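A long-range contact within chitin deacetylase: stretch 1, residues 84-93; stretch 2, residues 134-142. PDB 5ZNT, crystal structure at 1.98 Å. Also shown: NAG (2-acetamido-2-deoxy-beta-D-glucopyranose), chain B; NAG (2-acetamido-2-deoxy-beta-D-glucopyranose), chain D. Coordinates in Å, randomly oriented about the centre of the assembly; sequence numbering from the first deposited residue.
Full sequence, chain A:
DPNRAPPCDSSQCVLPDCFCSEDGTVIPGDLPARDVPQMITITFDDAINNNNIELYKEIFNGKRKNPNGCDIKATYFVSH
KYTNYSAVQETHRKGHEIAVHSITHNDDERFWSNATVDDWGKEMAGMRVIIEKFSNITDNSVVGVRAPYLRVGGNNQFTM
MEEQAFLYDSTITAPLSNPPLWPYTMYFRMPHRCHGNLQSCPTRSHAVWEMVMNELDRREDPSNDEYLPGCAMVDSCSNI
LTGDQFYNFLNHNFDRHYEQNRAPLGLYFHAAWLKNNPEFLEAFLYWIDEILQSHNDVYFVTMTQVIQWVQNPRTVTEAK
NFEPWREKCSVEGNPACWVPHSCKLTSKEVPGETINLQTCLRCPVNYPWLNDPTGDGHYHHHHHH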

# COMPACT_ATOMS: atom_id res chain seq x y z
N ASN A 84 -5.18 7.77 -15.12
CA ASN A 84 -5.04 7.23 -16.47
C ASN A 84 -5.09 5.71 -16.34
O ASN A 84 -4.15 5.10 -15.83
N TYR A 85 -6.21 5.10 -16.76
CA TYR A 85 -6.38 3.67 -16.51
C TYR A 85 -5.59 2.78 -17.46
O TYR A 85 -5.37 1.61 -17.13
N SER A 86 -5.15 3.30 -18.62
CA SER A 86 -4.17 2.57 -19.42
C SER A 86 -2.85 2.46 -18.68
O SER A 86 -2.15 1.45 -18.79
N ALA A 87 -2.47 3.53 -17.97
CA ALA A 87 -1.23 3.51 -17.20
C ALA A 87 -1.35 2.57 -16.01
O ALA A 87 -0.39 1.85 -15.69
N VAL A 88 -2.50 2.59 -15.32
CA VAL A 88 -2.75 1.63 -14.25
C VAL A 88 -2.60 0.21 -14.80
O VAL A 88 -1.96 -0.65 -14.18
N GLN A 89 -3.18 -0.05 -15.97
CA GLN A 89 -3.12 -1.37 -16.59
C GLN A 89 -1.68 -1.77 -16.89
O GLN A 89 -1.29 -2.92 -16.68
N GLU A 90 -0.88 -0.82 -17.37
CA GLU A 90 0.50 -1.13 -17.72
C GLU A 90 1.34 -1.37 -16.47
O GLU A 90 2.18 -2.28 -16.44
N THR A 91 1.13 -0.55 -15.44
CA THR A 91 1.77 -0.76 -14.16
C THR A 91 1.48 -2.16 -13.62
O THR A 91 2.38 -2.84 -13.11
N HIS A 92 0.22 -2.59 -13.70
CA HIS A 92 -0.17 -3.93 -13.27
C HIS A 92 0.48 -4.99 -14.16
O HIS A 92 1.01 -5.99 -13.66
N ARG A 93 0.49 -4.77 -15.48
CA ARG A 93 1.12 -5.72 -16.40
C ARG A 93 2.58 -5.92 -16.05
O ARG A 93 3.11 -7.04 -16.16
N PHE A 134 -11.83 -0.41 -16.33
CA PHE A 134 -11.10 0.44 -17.26
C PHE A 134 -9.63 0.10 -17.39
O PHE A 134 -9.00 0.55 -18.35
N SER A 135 -9.07 -0.69 -16.47
CA SER A 135 -7.73 -1.25 -16.66
C SER A 135 -7.79 -2.72 -17.08
O SER A 135 -6.73 -3.36 -17.19
N ASN A 136 -8.99 -3.28 -17.25
CA ASN A 136 -9.17 -4.65 -17.72
C ASN A 136 -8.35 -5.64 -16.89
O ASN A 136 -7.53 -6.41 -17.38
N ILE A 137 -8.56 -5.58 -15.58
CA ILE A 137 -7.89 -6.47 -14.66
C ILE A 137 -8.91 -7.53 -14.27
O ILE A 137 -9.97 -7.22 -13.70
N THR A 138 -8.63 -8.78 -14.64
CA THR A 138 -9.60 -9.85 -14.50
C THR A 138 -9.18 -10.94 -13.53
O THR A 138 -9.93 -11.90 -13.34
N ASP A 139 -8.00 -10.83 -12.91
CA ASP A 139 -7.50 -11.91 -12.07
C ASP A 139 -7.77 -11.70 -10.58
O ASP A 139 -7.13 -12.35 -9.75
N ASN A 140 -8.69 -10.79 -10.23
CA ASN A 140 -9.08 -10.54 -8.83
C ASN A 140 -7.90 -10.18 -7.92
O ASN A 140 -7.91 -10.49 -6.73
N SER A 141 -6.91 -9.49 -8.48
CA SER A 141 -5.71 -9.12 -7.73
C SER A 141 -5.76 -7.71 -7.13
O SER A 141 -4.81 -7.31 -6.45
N VAL A 142 -6.83 -6.95 -7.35
CA VAL A 142 -7.04 -5.67 -6.68
C VAL A 142 -7.71 -5.97 -5.33
O VAL A 142 -8.91 -6.21 -5.26

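Packing of the helix of residues 85-93 against the irregular stretch 134-142 of chitin deacetylase, a long-range contact that buries 428 Å² summed over both sides. The backbones come nearest at Gln 89 and Ser 135, whose CA atoms lie 4.6 Å apart. Asn 84 makes no contact with stretch 2 but sets the start of the helix: in the t rotamer, its OD1 accepts from Ala 87 N at 3.0 Å as an N-cap, while its ND2 is bonded covalently to C1 of NAG (chain B) at 1.4 Å and donates to O7 of the same sugar at 2.8 Å. Tyr 85 (chi1 m) starts toward stretch 2 and then leads its ring away. Its CB lies 3.7 Å from Phe 134 CB, and Phe 134, also m, likewise directs its ring away, so these two aromatic residues meet near their roots. Ser 135 OG (chi1 m) sits at the edge of the Tyr 85 ring, 3.5 Å from Tyr 85 CD1, and donates to Tyr 85 O at 2.7 Å; that carbonyl also accepts from Gln 89 N at 3.0 Å within the helix. Ser 86 points away, though its OG has a weak 3.5 Å bond to water 1. Ala 87 also faces away, its CB 3.6 Å from O5 of NAG (chain B). Val 88 (t) points toward stretch 2 and places CG1 3.2 Å from Ser 135 OG, so the hydroxyl is held against an apolar side chain as well as the helix backbone. Gln 89 leaves the backbone sideways and extends with chi1 and chi2 both t, laying its CG 3.2 Å from Ser 135 O. Its amide reaches stretch 2 through water: OE1 accepts from water 1 at 2.7 Å, and that water also donates to Phe 134 O at 2.9 Å. NE2 donates to water 2 at 3.1 Å, which donates in turn to Asn 136 O at 2.7 Å; water 3 accepts from both Gln 89 NE2 and Asn 136 ND2, each at 2.9 Å. Asn 136 (t), with positive phi in a Schellman motif, carries NAG (chain D) through a 1.4 Å bond from ND2 to C1. Glu 90 and Arg 93 lie out of reach of stretch 2 and form a salt bridge with each other, Arg 93 NH2 to Glu 90 OE1 at 2.8 Å. Thr 91 (m) is equally remote; its OG1 donates to Ala 87 O at 2.9 Å. His 92 (t) points toward stretch 2 and has the largest covered area of any residue here. Ile 137 (m, t) sets CD1 over one face of the imidazole, 3.9 Å from the ring centroid in a CH-pi contact. At the ring edge, His 92 NE2 donates to Ser 141 OG at 2.7 Å. Ser 141, in the p rotamer, passes the chain onward, its OG donating to Asp 139 OD1 at 2.6 Å.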

# COMPACT_ATOMS: atom_id res chain seq x y z
CB ASN A 84 -3.74 7.75 -17.05
CG ASN A 84 -3.36 7.15 -18.38
OD1 ASN A 84 -3.81 6.06 -18.78
ND2 ASN A 84 -2.51 7.87 -19.08
CB TYR A 85 -7.87 3.31 -16.52
CG TYR A 85 -8.49 3.82 -15.24
CD1 TYR A 85 -8.41 3.07 -14.06
CD2 TYR A 85 -9.05 5.10 -15.19
CE1 TYR A 85 -8.93 3.56 -12.87
CE2 TYR A 85 -9.57 5.60 -14.02
CZ TYR A 85 -9.49 4.85 -12.86
OH TYR A 85 -9.99 5.38 -11.72
CB SER A 86 -3.92 3.28 -20.75
OG SER A 86 -5.10 3.25 -21.51
CB ALA A 87 -0.88 4.93 -16.74
CB VAL A 88 -4.16 1.86 -13.65
CG1 VAL A 88 -4.56 0.73 -12.75
CG2 VAL A 88 -4.23 3.21 -12.86
CB GLN A 89 -3.95 -1.37 -17.87
CG GLN A 89 -3.95 -2.71 -18.61
CD GLN A 89 -4.85 -2.66 -19.85
OE1 GLN A 89 -5.02 -1.60 -20.47
NE2 GLN A 89 -5.41 -3.79 -20.22
CB GLU A 90 1.06 0.01 -18.57
CG GLU A 90 2.52 -0.16 -18.94
CD GLU A 90 2.77 -1.29 -19.94
OE1 GLU A 90 3.95 -1.50 -20.26
OE2 GLU A 90 1.80 -1.96 -20.40
CB THR A 91 1.29 0.33 -13.19
OG1 THR A 91 1.70 1.61 -13.68
CG2 THR A 91 1.79 0.11 -11.77
CB HIS A 92 -1.69 -4.03 -13.31
CG HIS A 92 -2.25 -5.29 -12.72
ND1 HIS A 92 -2.47 -6.43 -13.47
CD2 HIS A 92 -2.69 -5.57 -11.48
CE1 HIS A 92 -3.01 -7.37 -12.70
NE2 HIS A 92 -3.15 -6.87 -11.49
CB ARG A 93 0.97 -5.25 -17.86
CG ARG A 93 1.48 -6.26 -18.89
CD ARG A 93 1.41 -5.73 -20.30
NE ARG A 93 2.44 -4.73 -20.57
CZ ARG A 93 3.68 -5.02 -20.97
NH1 ARG A 93 4.06 -6.29 -21.13
NH2 ARG A 93 4.55 -4.03 -21.19
CB PHE A 134 -11.31 1.91 -16.91
CG PHE A 134 -12.72 2.31 -17.12
CD1 PHE A 134 -13.20 2.50 -18.42
CD2 PHE A 134 -13.61 2.36 -16.05
CE1 PHE A 134 -14.53 2.82 -18.66
CE2 PHE A 134 -14.95 2.68 -16.26
CZ PHE A 134 -15.41 2.92 -17.57
CB SER A 135 -6.91 -1.12 -15.37
OG SER A 135 -6.65 0.26 -15.11
CB ASN A 136 -8.84 -4.77 -19.21
CG ASN A 136 -9.28 -6.11 -19.79
OD1 ASN A 136 -10.14 -6.79 -19.23
ND2 ASN A 136 -8.71 -6.48 -20.92
CB ILE A 137 -7.34 -5.72 -13.44
CG1 ILE A 137 -6.22 -4.77 -13.92
CG2 ILE A 137 -6.84 -6.72 -12.36
CD1 ILE A 137 -5.68 -3.82 -12.84
CB THR A 138 -9.88 -10.48 -15.88
OG1 THR A 138 -8.64 -10.89 -16.46
CG2 THR A 138 -10.53 -9.46 -16.82
CB ASP A 139 -6.00 -12.09 -12.32
CG ASP A 139 -5.18 -10.87 -11.91
OD1 ASP A 139 -5.79 -9.82 -11.58
OD2 ASP A 139 -3.94 -10.97 -11.90
CB ASN A 140 -9.85 -11.73 -8.27
CG ASN A 140 -11.08 -12.05 -9.08
OD1 ASN A 140 -11.16 -13.10 -9.71
ND2 ASN A 140 -12.02 -11.13 -9.12
CB SER A 141 -4.48 -9.26 -8.62
OG SER A 141 -4.57 -8.41 -9.76
CB VAL A 142 -7.89 -4.73 -7.54
CG1 VAL A 142 -8.13 -3.39 -6.82
CG2 VAL A 142 -7.23 -4.52 -8.93
C1 NAG B . -2.01 7.42 -20.34
C2 NAG B . -1.22 8.44 -21.13
C3 NAG B . -0.70 7.79 -22.41
C4 NAG B . 0.05 6.50 -22.10
C5 NAG B . -0.76 5.61 -21.16
C6 NAG B . 0.01 4.41 -20.65
C7 NAG B . -2.22 10.62 -20.57
C8 NAG B . -2.98 11.79 -21.11
N2 NAG B . -1.99 9.63 -21.44
O3 NAG B . 0.14 8.74 -23.07
O4 NAG B . 0.13 5.67 -23.26
O5 NAG B . -1.17 6.36 -20.01
O6 NAG B . 1.24 4.81 -20.07
O7 NAG B . -1.87 10.55 -19.38
C1 NAG D . -9.05 -7.73 -21.56
C2 NAG D . -9.80 -7.43 -22.88
C3 NAG D . -9.87 -8.67 -23.79
C4 NAG D . -8.50 -9.32 -23.94
C5 NAG D . -7.96 -9.63 -22.56
C6 NAG D . -6.59 -10.27 -22.58
C7 NAG D . -11.62 -5.78 -23.03
C8 NAG D . -13.03 -5.45 -22.63
N2 NAG D . -11.14 -6.95 -22.59
O3 NAG D . -10.37 -8.29 -25.06
O4 NAG D . -8.61 -10.52 -24.71
O5 NAG D . -7.83 -8.40 -21.84
O6 NAG D . -5.73 -9.60 -23.48
O7 NAG D . -10.94 -5.02 -23.73
O HOH W 1 -6.72 0.52 -20.15
O HOH W 2 -4.97 -6.07 -18.21
O HOH W 3 -6.90 -4.79 -22.50